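Local coordinates for protein putative phosphomannomutase (Thermus thermophilus, PDB 1TUO) that probably interconverts phosphosugars as a magnesium-dependent member of the phosphohexose mutase family, perhaps acting as a phosphopentomutase, at residues L229-T232 with L233-G237; G262-F265 with N266-Q269. All coordinates share one frame; numbering follows the deposited sequence.

Contact 1: L229-T232 with L233-G237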
# COMPACT_ATOMS: atom_id res chain seq x y z
N LEU A 229 14.57 -4.19 -7.23
CA LEU A 229 15.06 -5.02 -6.14
C LEU A 229 16.34 -5.82 -6.42
O LEU A 229 16.63 -6.78 -5.71
CB LEU A 229 13.95 -5.99 -5.71
CG LEU A 229 12.70 -5.34 -5.11
CD1 LEU A 229 11.62 -6.38 -4.91
CD2 LEU A 229 13.07 -4.68 -3.79
N GLY A 230 17.09 -5.41 -7.43
CA GLY A 230 18.32 -6.11 -7.77
C GLY A 230 19.22 -6.44 -6.58
O GLY A 230 19.63 -7.59 -6.40
N VAL A 231 19.53 -5.43 -5.77
CA VAL A 231 20.39 -5.63 -4.61
C VAL A 231 19.84 -6.67 -3.63
O VAL A 231 20.60 -7.48 -3.09
CB VAL A 231 20.62 -4.31 -3.85
CG1 VAL A 231 21.48 -4.55 -2.62
CG2 VAL A 231 21.29 -3.29 -4.77
N THR A 232 18.53 -6.65 -3.42
CA THR A 232 17.89 -7.58 -2.50
C THR A 232 17.81 -8.99 -3.08
O THR A 232 17.97 -9.97 -2.36
CB THR A 232 16.49 -7.07 -2.13
OG1 THR A 232 16.62 -5.78 -1.53
CG2 THR A 232 15.81 -8.02 -1.14
N LEU A 233 17.55 -9.08 -4.38
CA LEU A 233 17.48 -10.38 -5.04
C LEU A 233 18.85 -11.03 -4.94
O LEU A 233 18.97 -12.26 -4.86
CB LEU A 233 17.09 -10.21 -6.52
CG LEU A 233 15.65 -9.79 -6.82
CD1 LEU A 233 15.53 -9.32 -8.26
CD2 LEU A 233 14.73 -10.97 -6.56
N ALA A 234 19.90 -10.21 -4.92
CA ALA A 234 21.26 -10.72 -4.82
C ALA A 234 21.57 -11.22 -3.41
O ALA A 234 22.09 -12.33 -3.24
CB ALA A 234 22.25 -9.63 -5.22
N VAL A 235 21.25 -10.42 -2.41
CA VAL A 235 21.49 -10.78 -1.02
C VAL A 235 20.79 -12.09 -0.63
O VAL A 235 21.36 -12.92 0.08
CB VAL A 235 21.03 -9.66 -0.05
CG1 VAL A 235 21.25 -10.09 1.39
CG2 VAL A 235 21.78 -8.37 -0.34
N LEU A 236 19.56 -12.27 -1.10
CA LEU A 236 18.80 -13.48 -0.78
C LEU A 236 19.18 -14.70 -1.62
O LEU A 236 18.76 -15.82 -1.31
CB LEU A 236 17.30 -13.21 -0.92
CG LEU A 236 16.57 -12.61 0.29
CD1 LEU A 236 16.44 -13.67 1.37
CD2 LEU A 236 17.31 -11.40 0.81
N GLY A 237 19.96 -14.48 -2.67
CA GLY A 237 20.37 -15.58 -3.53
C GLY A 237 20.85 -16.82 -2.79
O GLY A 237 20.27 -17.89 -2.95
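Leu229 O takes the shortest hydrogen bond of this short helix, 2.8 Å from Leu233 N. The bond is nearly straight, with an N-H...O angle of 164° and the donor lying almost on the C=O axis. Leu229 is the N-cap residue, so this bond opens the helix 230-236. Three further i to i+4 bonds follow: Ala234 N to Gly230 O, Val235 N to Val231 O and Leu236 N to Thr232 O.

The Leu233 side chain folds back over the start of the helix. CG is anti to the carbonyl carbon (chi1 -71°), which brings it 3.4 Å from Leu229 O, alongside the oxygen that the backbone N already holds. Its CG also lies 4.3 Å from Leu229 CB. Cutting Leu233 back to an alanine removes CG and both methyls, and would probably open a gap beside Leu229 CB and thin the cover over Leu229 O. On another side of the helix Val235 places CG2 beside its own backbone N, 3.1 Å from Val231 O. This is a close approach of a methyl to a carbonyl oxygen that Val235 N also binds.

Thr232 and Leu236 run side by side and point the same way. Thr232 CG2 meets Leu236 CD2 at 4.2 Å. Thr232 OG1 lies beside its own backbone N and is hydrogen-bonded to Asp183 OD1.

The helix belongs to the second alpha/beta/alpha domain of the family. Leu229, Thr232, Leu233 and Leu236 pack on Val258 of strand 255-259. Thr232 and Leu236 also touch Ala245 of strand 244-248, while Val235 and Leu236 reach Tyr181 of strand 180-183.

Contact 2: G262-F265 with N266-Q269; sequences GVFF and NPHQ
Phe264 and Phe265 end a short edge strand and pack against the N-cap and first turn of helix 267-280, which opens with a capping box formed by Asn266 and Gln269. The strand itself starts from a G1 beta bulge, where Gly262 and Val263 both face Leu259.

The aromatic contacts differ for the two rings. Gln269 CB sits over the centre of the Phe265 ring, 3.6 Å from the centroid and 10° off the normal. This is a CH-pi contact. The rest of the glutamine runs on across the ring, and its amide plane is turned 33° from it. Phe265 also packs on Phe370 of helix 366-377. Phe264 swings its ring over the junction instead. With CG anti to the backbone N (chi1 -176°), the ring lays one face toward Asn266 N, and CE2 comes 3.5 Å from Asn266 CB.

The polar contacts are reciprocal. Asn266 OD1 receives Gln269 N at 2.9 Å, the straighter of its two bonds, and also takes a weak bond from His268 N. In return Gln269 OE1 accepts from Asn266 N, with the donor tilted out of the amide plane. Side chains thus take up the N-H groups of Asn266 and Gln269, and more weakly that of His268. Asn266 ND2 bonds His381 NE2, so the cap is also held from a loop.

One water completes the link: it donates to Phe264 O at 2.9 Å and accepts from Gln269 NE2.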
# COMPACT_ATOMS: atom_id res chain seq x y z
N GLY A 262 16.73 -15.76 -4.49
CA GLY A 262 16.41 -14.55 -5.23
C GLY A 262 15.14 -14.74 -6.04
O GLY A 262 15.11 -14.44 -7.24
N VAL A 263 14.10 -15.24 -5.39
CA VAL A 263 12.83 -15.46 -6.05
C VAL A 263 11.81 -14.43 -5.58
O VAL A 263 11.58 -14.26 -4.38
CB VAL A 263 12.27 -16.87 -5.75
CG1 VAL A 263 10.92 -17.04 -6.44
CG2 VAL A 263 13.25 -17.94 -6.22
N PHE A 264 11.19 -13.74 -6.53
CA PHE A 264 10.18 -12.74 -6.20
C PHE A 264 8.86 -13.42 -5.82
O PHE A 264 8.42 -14.36 -6.48
CB PHE A 264 9.96 -11.81 -7.38
CG PHE A 264 9.00 -10.69 -7.09
CD1 PHE A 264 9.28 -9.77 -6.09
CD2 PHE A 264 7.83 -10.56 -7.83
CE1 PHE A 264 8.39 -8.73 -5.81
CE2 PHE A 264 6.94 -9.53 -7.56
CZ PHE A 264 7.22 -8.61 -6.55
N PHE A 265 8.25 -12.93 -4.74
CA PHE A 265 6.98 -13.45 -4.23
C PHE A 265 6.05 -12.24 -4.38
O PHE A 265 6.11 -11.29 -3.59
CB PHE A 265 7.18 -13.84 -2.76
CG PHE A 265 6.07 -14.68 -2.18
CD1 PHE A 265 5.92 -16.02 -2.54
CD2 PHE A 265 5.22 -14.15 -1.21
CE1 PHE A 265 4.94 -16.81 -1.93
CE2 PHE A 265 4.24 -14.93 -0.61
CZ PHE A 265 4.10 -16.27 -0.97
N ASN A 266 5.19 -12.28 -5.40
CA ASN A 266 4.32 -11.15 -5.72
C ASN A 266 3.10 -10.88 -4.84
O ASN A 266 2.74 -11.69 -3.98
CB ASN A 266 3.88 -11.24 -7.20
CG ASN A 266 2.85 -12.31 -7.45
OD1 ASN A 266 1.97 -12.55 -6.63
ND2 ASN A 266 2.93 -12.94 -8.62
N PRO A 267 2.46 -9.72 -5.03
CA PRO A 267 1.28 -9.31 -4.25
C PRO A 267 0.13 -10.32 -4.20
O PRO A 267 -0.55 -10.41 -3.18
CB PRO A 267 0.87 -8.01 -4.92
CG PRO A 267 2.20 -7.41 -5.27
CD PRO A 267 2.92 -8.60 -5.88
N HIS A 268 -0.08 -11.04 -5.29
CA HIS A 268 -1.15 -12.03 -5.36
C HIS A 268 -0.81 -13.18 -4.43
O HIS A 268 -1.67 -13.73 -3.75
CB HIS A 268 -1.29 -12.54 -6.80
CG HIS A 268 -1.49 -11.45 -7.80
ND1 HIS A 268 -2.69 -10.81 -7.98
CD2 HIS A 268 -0.61 -10.86 -8.65
CE1 HIS A 268 -2.55 -9.86 -8.90
NE2 HIS A 268 -1.30 -9.87 -9.32
N GLN A 269 0.47 -13.54 -4.41
CA GLN A 269 0.94 -14.62 -3.55
C GLN A 269 0.86 -14.17 -2.10
O GLN A 269 0.42 -14.92 -1.23
CB GLN A 269 2.36 -15.01 -3.93
CG GLN A 269 2.46 -15.67 -5.31
CD GLN A 269 3.89 -15.91 -5.75
OE1 GLN A 269 4.59 -14.97 -6.13
NE2 GLN A 269 4.33 -17.16 -5.71
O HOH W 1 7.23 -16.99 -6.08

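How the contacts relate
The contacts stand in series along the chain. Neither nests in nor crosses the other, and neither closes a long loop, because each joins residues only a few positions apart. Contact 1 comes first and opens helix 230-236. The chain then makes strands 244-248 and 255-259 and returns in strand 263-265, an edge of the same mixed sheet. Contact 2 lies where the sheet of the second alpha/beta/alpha domain leads on to helix 267-280. The centres of contact 1 and contact 2 are about 13 Å apart. They touch directly: Leu233 CD2 is 3.6 Å from Gly262 O, and Leu229 CD1 is 4.1 Å from Phe264 CE1.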